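PDB 3SC6: dTDP-4-dehydrorhamnose reductase from Bacillus anthracis, which probably catalyses the NADPH-dependent reduction of dTDP-4-dehydrorhamnose to dTDP-L-rhamnose, a step in supplying the activated sugar for rhamnose-containing glycans. Local coordinates for residues R7-G12 with Y33-K38; S219-A224 with V237-T242. All coordinates share one frame; numbering follows the deposited sequence.

Contact 1 of 2, residues R7-G12 with Y33-K38. With NAP (NADP nicotinamide-adenine-dinucleotide phosphate), chain G.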
loop_
_atom_site.group_PDB
_atom_site.type_symbol
_atom_site.label_atom_id
_atom_site.label_comp_id
_atom_site.label_asym_id
_atom_site.label_seq_id
_atom_site.Cartn_x
_atom_site.Cartn_y
_atom_site.Cartn_z
ATOM N N ARG A 7 4.629 -14.327 -16.966
ATOM C CA ARG A 7 4.347 -12.948 -17.355
ATOM C C ARG A 7 3.609 -12.246 -16.232
ATOM O O ARG A 7 2.658 -12.803 -15.691
ATOM C CB ARG A 7 3.384 -13.066 -18.509
ATOM C CG ARG A 7 3.881 -14.046 -19.521
ATOM C CD ARG A 7 2.759 -14.510 -20.377
ATOM N NE ARG A 7 3.187 -15.691 -21.094
ATOM C CZ ARG A 7 2.366 -16.510 -21.728
ATOM N NH1 ARG A 7 2.857 -17.584 -22.338
ATOM N NH2 ARG A 7 1.055 -16.284 -21.718
ATOM N N VAL A 8 4.011 -11.021 -15.905
ATOM C CA VAL A 8 3.354 -10.280 -14.836
ATOM C C VAL A 8 2.998 -8.871 -15.272
ATOM O O VAL A 8 3.828 -8.162 -15.828
ATOM C CB VAL A 8 4.253 -10.168 -13.579
ATOM C CG1 VAL A 8 4.623 -11.542 -13.069
ATOM C CG2 VAL A 8 5.507 -9.395 -13.888
ATOM N N ILE A 9 1.752 -8.478 -15.039
ATOM C CA ILE A 9 1.287 -7.141 -15.387
ATOM C C ILE A 9 1.176 -6.314 -14.116
ATOM O O ILE A 9 0.723 -6.811 -13.088
ATOM C CB ILE A 9 -0.084 -7.149 -16.096
ATOM C CG1 ILE A 9 0.032 -7.795 -17.476
ATOM C CG2 ILE A 9 -0.597 -5.733 -16.288
ATOM C CD1 ILE A 9 -1.271 -7.785 -18.269
ATOM N N ILE A 10 1.612 -5.057 -14.189
ATOM C CA ILE A 10 1.556 -4.146 -13.048
ATOM C C ILE A 10 0.735 -2.913 -13.418
ATOM O O ILE A 10 1.104 -2.167 -14.320
ATOM C CB ILE A 10 2.953 -3.690 -12.601
ATOM C CG1 ILE A 10 3.808 -4.897 -12.212
ATOM C CG2 ILE A 10 2.843 -2.747 -11.427
ATOM C CD1 ILE A 10 5.201 -4.533 -11.743
ATOM N N THR A 11 -0.384 -2.715 -12.732
ATOM C CA THR A 11 -1.244 -1.567 -12.994
ATOM C C THR A 11 -0.826 -0.419 -12.069
ATOM O O THR A 11 -0.660 -0.614 -10.868
ATOM C CB THR A 11 -2.727 -1.911 -12.779
ATOM O OG1 THR A 11 -2.943 -2.295 -11.416
ATOM C CG2 THR A 11 -3.148 -3.050 -13.697
ATOM N N GLY A 12 -0.666 0.776 -12.630
ATOM C CA GLY A 12 -0.252 1.946 -11.848
ATOM C C GLY A 12 1.250 1.870 -11.602
ATOM O O GLY A 12 1.722 2.084 -10.484
ATOM N N TYR A 33 5.506 -6.499 -17.504
ATOM C CA TYR A 33 4.746 -5.599 -18.366
ATOM C C TYR A 33 4.081 -4.499 -17.552
ATOM O O TYR A 33 2.933 -4.640 -17.143
ATOM C CB TYR A 33 3.664 -6.358 -19.129
ATOM C CG TYR A 33 4.178 -7.426 -20.057
ATOM C CD1 TYR A 33 4.470 -7.135 -21.383
ATOM C CD2 TYR A 33 4.357 -8.727 -19.615
ATOM C CE1 TYR A 33 4.933 -8.109 -22.242
ATOM C CE2 TYR A 33 4.822 -9.708 -20.465
ATOM C CZ TYR A 33 5.108 -9.394 -21.776
ATOM O OH TYR A 33 5.572 -10.368 -22.624
ATOM N N PRO A 34 4.802 -3.398 -17.310
ATOM C CA PRO A 34 4.240 -2.294 -16.545
ATOM C C PRO A 34 3.381 -1.387 -17.414
ATOM O O PRO A 34 3.679 -1.202 -18.591
ATOM C CB PRO A 34 5.482 -1.537 -16.086
ATOM C CG PRO A 34 6.455 -1.750 -17.183
ATOM C CD PRO A 34 6.203 -3.142 -17.691
ATOM N N PHE A 35 2.318 -0.838 -16.835
ATOM C CA PHE A 35 1.414 0.060 -17.552
ATOM C C PHE A 35 1.039 1.273 -16.728
ATOM O O PHE A 35 0.691 1.164 -15.557
ATOM C CB PHE A 35 0.132 -0.649 -17.991
ATOM C CG PHE A 35 0.336 -1.682 -19.048
ATOM C CD1 PHE A 35 0.213 -1.337 -20.384
ATOM C CD2 PHE A 35 0.644 -2.989 -18.721
ATOM C CE1 PHE A 35 0.391 -2.278 -21.375
ATOM C CE2 PHE A 35 0.828 -3.934 -19.709
ATOM C CZ PHE A 35 0.701 -3.577 -21.039
ATOM N N ASP A 36 1.097 2.432 -17.367
ATOM C CA ASP A 36 0.763 3.677 -16.718
ATOM C C ASP A 36 -0.740 3.882 -16.887
ATOM O O ASP A 36 -1.433 3.050 -17.475
ATOM C CB ASP A 36 1.539 4.835 -17.371
ATOM C CG ASP A 36 1.287 6.186 -16.690
ATOM O OD1 ASP A 36 0.652 6.207 -15.608
ATOM O OD2 ASP A 36 1.743 7.225 -17.227
ATOM N N LYS A 37 -1.222 4.995 -16.356
ATOM C CA LYS A 37 -2.619 5.382 -16.412
ATOM C C LYS A 37 -3.127 5.509 -17.865
ATOM O O LYS A 37 -4.236 5.073 -18.178
ATOM C CB LYS A 37 -2.754 6.714 -15.664
ATOM C CG LYS A 37 -4.137 7.316 -15.561
ATOM C CD LYS A 37 -4.040 8.629 -14.792
ATOM C CE LYS A 37 -5.376 9.325 -14.641
ATOM N NZ LYS A 37 -5.226 10.618 -13.904
ATOM N N LYS A 38 -2.313 6.086 -18.749
ATOM C CA LYS A 38 -2.703 6.263 -20.158
ATOM C C LYS A 38 -2.638 4.979 -21.000
ATOM O O LYS A 38 -3.456 4.784 -21.902
ATOM C CB LYS A 38 -1.856 7.357 -20.827
ATOM C CG LYS A 38 -1.976 8.736 -20.172
ATOM C CD LYS A 38 -1.178 9.819 -20.918
ATOM C CE LYS A 38 0.323 9.526 -20.987
ATOM N NZ LYS A 38 0.948 9.412 -19.639
HETATM P PA NAP G . 0.268 6.126 -5.814
HETATM O O1A NAP G . -0.843 7.147 -5.870
HETATM O O2A NAP G . 1.695 6.573 -6.042
HETATM O O5B NAP G . -0.053 4.941 -6.855
HETATM C C5B NAP G . -1.312 4.830 -7.514
HETATM C C4B NAP G . -1.092 4.947 -9.018
HETATM O O4B NAP G . -2.299 4.604 -9.717
HETATM C C3B NAP G . -0.711 6.367 -9.435
HETATM O O3B NAP G . 0.528 6.393 -10.148
HETATM C C2B NAP G . -1.840 6.814 -10.334
HETATM O O2B NAP G . -1.383 7.639 -11.405
HETATM C C1B NAP G . -2.421 5.493 -10.825
HETATM N N9A NAP G . -3.798 5.647 -11.368
HETATM C C8A NAP G . -4.705 6.593 -11.058
HETATM N N7A NAP G . -5.817 6.389 -11.801
HETATM C C5A NAP G . -5.591 5.317 -12.583
HETATM C C6A NAP G . -6.387 4.596 -13.605
HETATM N N6A NAP G . -7.643 5.001 -13.916
HETATM N N1A NAP G . -5.830 3.522 -14.210
HETATM C C2A NAP G . -4.582 3.125 -13.894
HETATM N N3A NAP G . -3.842 3.770 -12.970
HETATM C C4A NAP G . -4.319 4.857 -12.310
HETATM O O3 NAP G . 0.179 5.352 -4.399
HETATM P PN NAP G . 0.946 3.955 -4.105
HETATM O O1N NAP G . 1.328 3.941 -2.643
HETATM O O2N NAP G . 1.981 3.691 -5.169
HETATM O O5D NAP G . -0.220 2.872 -4.313
HETATM C C5D NAP G . -0.021 1.508 -3.941
HETATM C C4D NAP G . -1.294 0.926 -3.330
HETATM O O4D NAP G . -1.168 0.850 -1.901
HETATM C C3D NAP G . -2.536 1.763 -3.624
HETATM O O3D NAP G . -3.548 0.950 -4.224
HETATM C C2D NAP G . -3.001 2.283 -2.281
HETATM O O2D NAP G . -4.427 2.273 -2.212
HETATM C C1D NAP G . -2.362 1.334 -1.273
HETATM N N1N NAP G . -2.049 1.967 0.018
HETATM C C2N NAP G . -1.206 3.012 0.070
HETATM C C3N NAP G . -0.897 3.620 1.287
HETATM C C7N NAP G . 0.048 4.792 1.311
HETATM O O7N NAP G . 0.470 5.234 0.252
HETATM N N7N NAP G . 0.417 5.329 2.472
HETATM C C4N NAP G . -1.470 3.125 2.455
HETATM C C5N NAP G . -2.331 2.043 2.376
HETATM C C6N NAP G . -2.604 1.475 1.137
HETATM P P2B NAP G . -1.658 9.228 -11.393
HETATM O O1X NAP G . -0.798 9.728 -12.528
HETATM O O2X NAP G . -3.142 9.363 -11.635
HETATM O O3X NAP G . -1.215 9.677 -10.023
HETATM O O HOH W 1 -2.147 0.587 -15.158
#

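Contact 2 of 2, residues S219-A224 with V237-T242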
loop_
_atom_site.group_PDB
_atom_site.type_symbol
_atom_site.label_atom_id
_atom_site.label_comp_id
_atom_site.label_asym_id
_atom_site.label_seq_id
_atom_site.Cartn_x
_atom_site.Cartn_y
_atom_site.Cartn_z
ATOM N N SER A 219 4.503 6.381 15.461
ATOM C CA SER A 219 3.732 7.627 15.384
ATOM C C SER A 219 4.540 8.575 14.518
ATOM O O SER A 219 5.770 8.530 14.550
ATOM C CB SER A 219 3.514 8.243 16.764
ATOM O OG SER A 219 4.745 8.593 17.369
ATOM N N TRP A 220 3.872 9.439 13.757
ATOM C CA TRP A 220 4.593 10.373 12.890
ATOM C C TRP A 220 5.661 11.111 13.669
ATOM O O TRP A 220 6.749 11.369 13.155
ATOM C CB TRP A 220 3.658 11.370 12.204
ATOM C CG TRP A 220 2.605 10.723 11.372
ATOM C CD1 TRP A 220 1.283 10.598 11.673
ATOM C CD2 TRP A 220 2.807 10.011 10.147
ATOM N NE1 TRP A 220 0.635 9.911 10.679
ATOM C CE2 TRP A 220 1.551 9.531 9.733
ATOM C CE3 TRP A 220 3.927 9.754 9.348
ATOM C CZ2 TRP A 220 1.380 8.804 8.556
ATOM C CZ3 TRP A 220 3.758 9.034 8.181
ATOM C CH2 TRP A 220 2.492 8.567 7.795
ATOM N N PHE A 221 5.340 11.437 14.917
ATOM C CA PHE A 221 6.246 12.143 15.811
ATOM C C PHE A 221 7.499 11.310 16.118
ATOM O O PHE A 221 8.616 11.754 15.843
ATOM C CB PHE A 221 5.488 12.520 17.086
ATOM C CG PHE A 221 6.319 13.224 18.113
ATOM C CD1 PHE A 221 6.529 14.589 18.034
ATOM C CD2 PHE A 221 6.833 12.530 19.198
ATOM C CE1 PHE A 221 7.279 15.245 18.989
ATOM C CE2 PHE A 221 7.577 13.180 20.162
ATOM C CZ PHE A 221 7.802 14.542 20.057
ATOM N N GLU A 222 7.318 10.113 16.678
ATOM C CA GLU A 222 8.454 9.235 17.002
ATOM C C GLU A 222 9.186 8.834 15.731
ATOM O O GLU A 222 10.409 8.671 15.721
ATOM C CB GLU A 222 7.987 7.972 17.724
ATOM C CG GLU A 222 7.333 8.214 19.065
ATOM C CD GLU A 222 6.850 6.929 19.717
ATOM O OE1 GLU A 222 6.942 5.853 19.079
ATOM O OE2 GLU A 222 6.362 6.999 20.867
ATOM N N PHE A 223 8.418 8.661 14.663
ATOM C CA PHE A 223 8.963 8.286 13.372
ATOM C C PHE A 223 9.814 9.445 12.878
ATOM O O PHE A 223 10.940 9.247 12.424
ATOM C CB PHE A 223 7.816 7.926 12.415
ATOM C CG PHE A 223 8.257 7.510 11.041
ATOM C CD1 PHE A 223 8.861 6.285 10.844
ATOM C CD2 PHE A 223 7.941 8.273 9.937
ATOM C CE1 PHE A 223 9.240 5.878 9.587
ATOM C CE2 PHE A 223 8.305 7.860 8.674
ATOM C CZ PHE A 223 8.954 6.664 8.501
ATOM N N ALA A 224 9.289 10.660 13.013
ATOM C CA ALA A 224 10.005 11.852 12.591
ATOM C C ALA A 224 11.356 11.921 13.300
ATOM O O ALA A 224 12.389 12.067 12.648
ATOM C CB ALA A 224 9.186 13.098 12.879
ATOM N N VAL A 237 11.536 18.318 17.288
ATOM C CA VAL A 237 10.217 17.936 16.805
ATOM C C VAL A 237 9.188 18.236 17.892
ATOM O O VAL A 237 9.312 17.759 19.021
ATOM C CB VAL A 237 10.162 16.448 16.426
ATOM C CG1 VAL A 237 8.765 16.077 15.960
ATOM C CG2 VAL A 237 11.184 16.142 15.342
ATOM N N LEU A 238 8.177 19.032 17.549
ATOM C CA LEU A 238 7.129 19.404 18.498
ATOM C C LEU A 238 5.870 18.567 18.280
ATOM O O LEU A 238 5.321 18.555 17.184
ATOM C CB LEU A 238 6.797 20.891 18.349
ATOM C CG LEU A 238 7.962 21.868 18.568
ATOM C CD1 LEU A 238 7.520 23.300 18.309
ATOM C CD2 LEU A 238 8.542 21.731 19.969
ATOM N N PRO A 239 5.399 17.875 19.332
ATOM C CA PRO A 239 4.204 17.046 19.219
ATOM C C PRO A 239 2.919 17.864 19.170
ATOM O O PRO A 239 2.662 18.654 20.075
ATOM C CB PRO A 239 4.243 16.211 20.498
ATOM C CG PRO A 239 4.935 17.068 21.480
ATOM C CD PRO A 239 5.932 17.883 20.707
ATOM N N VAL A 240 2.120 17.667 18.123
ATOM C CA VAL A 240 0.858 18.391 17.968
ATOM C C VAL A 240 -0.311 17.426 17.786
ATOM O O VAL A 240 -0.124 16.275 17.389
ATOM C CB VAL A 240 0.901 19.370 16.775
ATOM C CG1 VAL A 240 1.957 20.439 17.004
ATOM C CG2 VAL A 240 1.158 18.624 15.475
ATOM N N SER A 241 -1.516 17.906 18.077
ATOM C CA SER A 241 -2.725 17.097 17.955
ATOM C C SER A 241 -3.285 17.137 16.538
ATOM O O SER A 241 -2.801 17.882 15.686
ATOM C CB SER A 241 -3.789 17.581 18.943
ATOM O OG SER A 241 -4.144 18.931 18.691
ATOM N N THR A 242 -4.312 16.327 16.302
ATOM C CA THR A 242 -4.962 16.245 14.998
ATOM C C THR A 242 -5.883 17.433 14.735
ATOM O O THR A 242 -6.008 17.888 13.599
ATOM C CB THR A 242 -5.811 14.966 14.883
ATOM O OG1 THR A 242 -6.825 14.972 15.898
ATOM C CG2 THR A 242 -4.950 13.730 15.042
#

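Contact 1 of 2, residues R7-G12 with Y33-K38
V8 O receives the amide of Y33 almost head-on, N to O 2.9 Å with an N-H...O angle of 170°, while the Y33 ring brings its edge, at CD2, up to the same oxygen. This is the parallel pairing at the heart of a Rossmann beta-alpha-beta unit: helix 16-24 carries the chain from strand 6-11 to strand 30-35. The pairing continues as I10 straddles the neighbouring strand, its N bonding to Y33 O at 3.3 Å and its O accepting from F35 N at 3.1 Å. The first of these donors stands well above the plane of the Y33 carbonyl, whereas the second lies close to the line of the I10 C=O bond. On the face carrying I9, Y33 and F35, I9 CG2 reaches F35 CD2 at 3.9 Å, and I55 of helix 45-55 covers all three residues.

At the C-terminal ends of the two strands the pairing weakens. G12, which opens the glycine-rich turn, gives F35 O only a weak, bent bond (3.2 Å), and a water beside this bond accepts from G12 N and can donate to F35 O. Here the NADP enters: G12 CA lies 4.0 Å from the ribose O4B. K37 CG, anti to the backbone N (chi1 -179°), lies over the adenine face, 3.9 Å from C5A, and the extended chain beyond it ends in a weak bond of 3.3 Å from NZ to O2X of the 2'-phosphate.

Contact 2 of 2, residues S219-A224 with V237-T242
F221 reaches from the first turn of its helix to the backbone of V237-P239, and its ring makes most of this contact. CB starts off alongside the strand rather than at it, but chi1 of 178° sets CG anti to the backbone N, and the ring beyond it comes nearer to the strand. From CG outward one rim does the touching. CD1 meets CG1 of V237 at 3.4 Å. CE1, next along, points between two residues, with V237 O at 3.2 Å near the ring plane and P239 CD at 3.4 Å. CZ, at the tip, stays close to the same carbonyl oxygen and the same proline carbon. P239 also leans over one face of the ring in a CH-pi contact, its CB 3.9 Å from the centroid and displaced toward the rim.

The pair belongs to a small alpha/beta layer in which helix 220-231 packs on a two-stranded parallel sheet, 177-181 with 236-240. Helix and strand segments run antiparallel (172°), their axes 9.0 Å apart. One turn on from F221, A224 turns its CB to the same V237 CG1 at 4.3 Å, and V180 of the partner strand touches A224 as well. No hydrogen bond joins the two segments. A capping bond lies within the helix start: S219, the N-cap, accepts E222 N on OG at 3.1 Å.

In the fold
The two contacts illustrate how differently sheet partners and packed layers are held. Contact 1 lies within the main sheet, joins two of its strands chiefly through backbone hydrogen bonds, and finishes at the cofactor. Contact 2 lies on the opposite side of the chain's centre, in a smaller two-stranded layer, and brings a helix onto a strand by aromatic and aliphatic packing. Both are partly buried, but contact 1 has no exposed residue among those that touch, whereas contact 2 includes the exposed L238 and P239. They share no element: their centres are about 36 Å apart, and contact 1 is complete in sequence before contact 2 begins.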